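Uncharacterized protein (Thermus thermophilus HB8, PDB 6SCE) acts in Type III CRISPR defence as a CARF-domain DNA nuclease that is switched on by cyclic oligoadenylate. Local coordinates at residues E136-L140 with E141-R145; K49-A52 with F53-L56. All coordinates share one frame; numbering follows the deposited sequence.

Contact 1: residues E136-L140 with E141-R145; sequences EALTL and EEYAR. With nucleotides of chain B.
Tyr143 reaches back from the first turn of helix 140-148 across Thr139 and Leu138 to a bound nucleotide. Its CB lies 3.7 Å from Leu140 O, and CD2 passes 3.5 Å from Thr139 O, the carbonyl that accepts Tyr143 N. Farther out, CE2 touches Leu138 CB at 3.5 Å, while Leu138 CD2 makes a CH-pi contact over one face, 4.0 Å from the ring centroid. At the tip, OH accepts a nearly straight bond (171°) from N6 of A2 of chain B, 3.0 Å away at the ring's edge, and is also bonded to Gly186 O.

The helix start that carries the tyrosine is closed by a capping box. Thr139 sets OG1 between its backbone N and carbonyl carbon (chi1 66°), which turns the hydroxyl into the helix end, where it accepts Glu142 N at 3.0 Å. Glu142 OE1 answers on its anti side, taking Thr139 N at 2.9 Å; Lys22 pairs with the same oxygen and Tyr18 bonds to OE2. Threonine supplies a short hydroxyl and glutamate the length to reach back. Since an exocyclic amine donates and a carbonyl accepts, the phenol can serve both neighbours, a chemistry consistent with recognition of adenine in a CARF pocket.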
loop_
_atom_site.group_PDB
_atom_site.type_symbol
_atom_site.label_atom_id
_atom_site.label_comp_id
_atom_site.label_asym_id
_atom_site.label_seq_id
_atom_site.Cartn_x
_atom_site.Cartn_y
_atom_site.Cartn_z
ATOM N N GLU A 136 27.736 4.519 2.470
ATOM C CA GLU A 136 26.858 5.587 1.993
ATOM C C GLU A 136 25.505 5.660 2.728
ATOM O O GLU A 136 24.793 6.651 2.624
ATOM C CB GLU A 136 26.574 5.350 0.505
ATOM C CG GLU A 136 27.819 5.383 -0.371
ATOM C CD GLU A 136 28.428 4.012 -0.633
ATOM O OE1 GLU A 136 28.199 3.065 0.162
ATOM O OE2 GLU A 136 29.127 3.860 -1.666
ATOM N N ALA A 137 25.162 4.600 3.451
ATOM C CA ALA A 137 23.906 4.550 4.243
ATOM C C ALA A 137 23.584 5.832 4.967
ATOM O O ALA A 137 24.451 6.437 5.638
ATOM C CB ALA A 137 24.002 3.424 5.265
ATOM N N LEU A 138 22.333 6.285 4.866
ATOM C CA LEU A 138 21.970 7.502 5.557
ATOM C C LEU A 138 22.142 7.331 7.088
ATOM O O LEU A 138 21.811 6.276 7.674
ATOM C CB LEU A 138 20.525 7.914 5.239
ATOM C CG LEU A 138 20.346 8.831 4.022
ATOM C CD1 LEU A 138 21.002 8.279 2.778
ATOM C CD2 LEU A 138 18.857 9.093 3.815
ATOM N N THR A 139 22.615 8.389 7.705
ATOM C CA THR A 139 22.789 8.448 9.153
ATOM C C THR A 139 21.502 8.930 9.791
ATOM O O THR A 139 20.584 9.434 9.136
ATOM C CB THR A 139 23.906 9.450 9.519
ATOM O OG1 THR A 139 23.484 10.767 9.146
ATOM C CG2 THR A 139 25.241 9.078 8.818
ATOM N N LEU A 140 21.430 8.816 11.101
ATOM C CA LEU A 140 20.293 9.336 11.833
ATOM C C LEU A 140 20.157 10.814 11.595
ATOM O O LEU A 140 19.049 11.327 11.431
ATOM C CB LEU A 140 20.392 9.007 13.330
ATOM C CG LEU A 140 19.105 9.376 14.086
ATOM C CD1 LEU A 140 18.750 8.381 15.173
ATOM C CD2 LEU A 140 19.160 10.794 14.642
ATOM N N GLU A 141 21.280 11.530 11.574
ATOM C CA GLU A 141 21.204 12.976 11.407
ATOM C C GLU A 141 20.676 13.341 10.014
ATOM O O GLU A 141 19.952 14.321 9.857
ATOM C CB GLU A 141 22.579 13.599 11.582
ATOM C CG GLU A 141 23.058 13.591 13.018
ATOM C CD GLU A 141 23.360 12.215 13.559
ATOM O OE1 GLU A 141 23.806 11.299 12.790
ATOM O OE2 GLU A 141 23.122 12.065 14.799
ATOM N N GLU A 142 21.071 12.556 9.027
ATOM C CA GLU A 142 20.560 12.773 7.630
ATOM C C GLU A 142 19.042 12.519 7.585
ATOM O O GLU A 142 18.304 13.307 7.026
ATOM C CB GLU A 142 21.344 11.912 6.668
ATOM C CG GLU A 142 22.705 12.511 6.338
ATOM C CD GLU A 142 23.650 11.596 5.610
ATOM O OE1 GLU A 142 23.554 10.360 5.765
ATOM O OE2 GLU A 142 24.526 12.120 4.846
ATOM N N TYR A 143 18.570 11.417 8.195
ATOM C CA TYR A 143 17.125 11.212 8.294
ATOM C C TYR A 143 16.409 12.304 9.060
ATOM O O TYR A 143 15.322 12.700 8.678
ATOM C CB TYR A 143 16.812 9.851 8.897
ATOM C CG TYR A 143 16.831 8.748 7.905
ATOM C CD1 TYR A 143 15.859 8.670 6.915
ATOM C CD2 TYR A 143 17.805 7.785 7.923
ATOM C CE1 TYR A 143 15.842 7.631 6.013
ATOM C CE2 TYR A 143 17.783 6.732 7.028
ATOM C CZ TYR A 143 16.809 6.673 6.059
ATOM O OH TYR A 143 16.812 5.638 5.122
ATOM N N ALA A 144 17.022 12.808 10.132
ATOM C CA ALA A 144 16.404 13.868 10.907
ATOM C C ALA A 144 16.224 15.126 10.082
ATOM O O ALA A 144 15.167 15.791 10.154
ATOM C CB ALA A 144 17.208 14.164 12.177
ATOM N N ARG A 145 17.213 15.480 9.275
ATOM C CA ARG A 145 17.051 16.712 8.520
ATOM C C ARG A 145 16.087 16.530 7.317
ATOM O O ARG A 145 15.443 17.474 6.905
ATOM C CB ARG A 145 18.404 17.351 8.140
ATOM C CG ARG A 145 19.228 16.563 7.151
ATOM C CD ARG A 145 20.499 17.315 6.719
ATOM N NE ARG A 145 20.164 18.615 6.181
ATOM C CZ ARG A 145 20.971 19.652 6.106
ATOM N NH1 ARG A 145 22.256 19.547 6.463
ATOM N NH2 ARG A 145 20.488 20.785 5.609
ATOM P P A B 2 9.306 7.135 -4.029
ATOM O OP1 A B 2 8.714 7.756 -2.804
ATOM O OP2 A B 2 10.345 7.842 -4.860
ATOM O "O5'" A B 2 9.932 5.728 -3.580
ATOM C "C5'" A B 2 10.781 5.024 -4.517
ATOM C "C4'" A B 2 11.299 3.764 -3.870
ATOM O "O4'" A B 2 12.187 4.136 -2.781
ATOM C "C3'" A B 2 10.247 2.838 -3.274
ATOM O "O3'" A B 2 10.550 1.470 -3.540
ATOM C "C2'" A B 2 10.365 3.099 -1.774
ATOM O "O2'" A B 2 10.012 1.971 -1.003
ATOM C "C1'" A B 2 11.853 3.390 -1.641
ATOM N N9 A B 2 12.231 4.116 -0.444
ATOM C C8 A B 2 11.425 4.890 0.359
ATOM N N7 A B 2 12.060 5.358 1.403
ATOM C C5 A B 2 13.347 4.851 1.296
ATOM C C6 A B 2 14.491 4.976 2.109
ATOM N N6 A B 2 14.502 5.614 3.277
ATOM N N1 A B 2 15.624 4.373 1.678
ATOM C C2 A B 2 15.571 3.648 0.553
ATOM N N3 A B 2 14.553 3.448 -0.285
ATOM C C4 A B 2 13.457 4.080 0.157
#

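Contact 2: residues K49-A52 with F53-L56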
loop_
_atom_site.group_PDB
_atom_site.type_symbol
_atom_site.label_atom_id
_atom_site.label_comp_id
_atom_site.label_asym_id
_atom_site.label_seq_id
_atom_site.Cartn_x
_atom_site.Cartn_y
_atom_site.Cartn_z
ATOM N N LYS A 49 9.266 17.454 2.962
ATOM C CA LYS A 49 10.459 16.620 2.946
ATOM C C LYS A 49 11.296 16.862 1.698
ATOM O O LYS A 49 12.538 16.859 1.766
ATOM C CB LYS A 49 10.070 15.144 3.065
ATOM C CG LYS A 49 9.452 14.780 4.415
ATOM C CD LYS A 49 9.046 13.309 4.473
ATOM C CE LYS A 49 8.480 12.919 5.829
ATOM N NZ LYS A 49 7.901 11.542 5.804
ATOM N N ARG A 50 10.619 17.102 0.565
ATOM C CA ARG A 50 11.300 17.407 -0.644
ATOM C C ARG A 50 12.028 18.756 -0.531
ATOM O O ARG A 50 13.160 18.871 -0.999
ATOM C CB ARG A 50 10.349 17.400 -1.849
ATOM C CG ARG A 50 11.053 17.660 -3.161
ATOM C CD ARG A 50 10.104 17.556 -4.338
ATOM N NE ARG A 50 9.607 16.192 -4.500
ATOM C CZ ARG A 50 8.694 15.814 -5.386
ATOM N NH1 ARG A 50 8.121 16.695 -6.199
ATOM N NH2 ARG A 50 8.312 14.555 -5.419
ATOM N N GLN A 51 11.389 19.759 0.073
ATOM C CA GLN A 51 12.065 21.046 0.282
ATOM C C GLN A 51 13.243 20.897 1.226
ATOM O O GLN A 51 14.254 21.548 1.025
ATOM C CB GLN A 51 11.096 22.158 0.734
ATOM C CG GLN A 51 10.094 22.521 -0.356
ATOM C CD GLN A 51 10.758 22.825 -1.706
ATOM O OE1 GLN A 51 11.728 23.583 -1.771
ATOM N NE2 GLN A 51 10.259 22.207 -2.783
ATOM N N ALA A 52 13.133 20.021 2.222
ATOM C CA ALA A 52 14.259 19.734 3.107
ATOM C C ALA A 52 15.429 19.086 2.344
ATOM O O ALA A 52 16.598 19.378 2.583
ATOM C CB ALA A 52 13.806 18.872 4.256
ATOM N N PHE A 53 15.109 18.225 1.391
ATOM C CA PHE A 53 16.102 17.609 0.565
ATOM C C PHE A 53 16.809 18.677 -0.293
ATOM O O PHE A 53 18.043 18.696 -0.387
ATOM C CB PHE A 53 15.440 16.546 -0.311
ATOM C CG PHE A 53 16.338 15.926 -1.344
ATOM C CD1 PHE A 53 17.577 15.416 -1.007
ATOM C CD2 PHE A 53 15.911 15.810 -2.663
ATOM C CE1 PHE A 53 18.396 14.840 -1.964
ATOM C CE2 PHE A 53 16.698 15.179 -3.600
ATOM C CZ PHE A 53 17.952 14.698 -3.258
ATOM N N PHE A 54 16.041 19.566 -0.885
ATOM C CA PHE A 54 16.613 20.635 -1.695
ATOM C C PHE A 54 17.488 21.604 -0.875
ATOM O O PHE A 54 18.532 22.033 -1.346
ATOM C CB PHE A 54 15.531 21.408 -2.453
ATOM C CG PHE A 54 14.854 20.611 -3.543
ATOM C CD1 PHE A 54 15.440 19.470 -4.075
ATOM C CD2 PHE A 54 13.620 21.020 -4.054
ATOM C CE1 PHE A 54 14.818 18.743 -5.085
ATOM C CE2 PHE A 54 13.012 20.286 -5.059
ATOM C CZ PHE A 54 13.617 19.157 -5.570
ATOM N N ARG A 55 17.105 21.840 0.365
ATOM C CA ARG A 55 17.943 22.580 1.314
ATOM C C ARG A 55 19.273 21.885 1.581
ATOM O O ARG A 55 20.318 22.523 1.609
ATOM C CB ARG A 55 17.161 22.819 2.624
ATOM C CG ARG A 55 17.926 23.532 3.716
ATOM C CD ARG A 55 17.112 23.565 5.007
ATOM N NE ARG A 55 17.893 24.065 6.145
ATOM C CZ ARG A 55 17.410 24.263 7.373
ATOM N NH1 ARG A 55 18.210 24.727 8.324
ATOM N NH2 ARG A 55 16.139 23.990 7.658
ATOM N N LEU A 56 19.247 20.573 1.768
ATOM C CA LEU A 56 20.449 19.808 1.910
ATOM C C LEU A 56 21.311 19.888 0.652
ATOM O O LEU A 56 22.529 20.122 0.742
ATOM C CB LEU A 56 20.107 18.354 2.238
ATOM C CG LEU A 56 21.232 17.348 2.302
ATOM C CD1 LEU A 56 22.287 17.755 3.315
ATOM C CD2 LEU A 56 20.674 15.977 2.660
#
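The Phe54 ring receives Arg50 over one face: CG of the arginine makes a CH-pi contact 4.1 Å from the ring centroid, and Arg50 O sits over the same face, 3.5 Å above the plane and offset toward the rim. Gln51 approaches obliquely, its NE2 3.8 Å from Phe54 CD2 and its amide plane 76° from the ring. Phe54 also stacks with Tyr64, while the Phe53 ring meets Phe36 at a steep angle.

The torsions explain the pairing. Phe54 keeps CG beside its backbone N (chi1 -68°), which swings the ring back along the helix; Arg50 runs the same way one turn earlier and lies alongside it. Arginine suits this place because its methylene groups can rest on an aromatic face while the guanidinium continues past it, where NH2 is bonded to Gly11 O and Phe39 O. Were Phe54 replaced by an alanine, Arg50 CG would probably lose its aromatic support and Tyr64 its stacking partner.

Beneath the side chains run ordinary i to i+4 bonds, such as Phe54 N to Arg50 O at 3.0 Å. Ala52, small enough to admit close neighbours, touches Pro150. Helix 44-59 is the crossover between parallel strands 33-38 and 64-67, a beta-alpha-beta unit of the kind found in the Rossmann-like fold of CARF domains.

How the contacts relate
Contact 2 comes first in the chain and contact 1 follows, yet their centres are only 13 Å apart because helix 140-148 packs against helix 44-59. Ala52 CB comes within 3.4 Å of Arg145 O, and Arg145 NH1 lies 3.6 Å from Leu56 CD1; Arg145 also forms a salt bridge with Glu59. Helix 15-28 adds a common neighbour: Tyr18 bonds to Glu142 in contact 1 and touches Phe53 and Leu56 in contact 2. Tyr147 likewise meets both Tyr143 and Lys49. Contact 1 reaches the nucleotide directly, whereas the nearest atom of contact 2 stays about 7 Å from the bound nucleic acid.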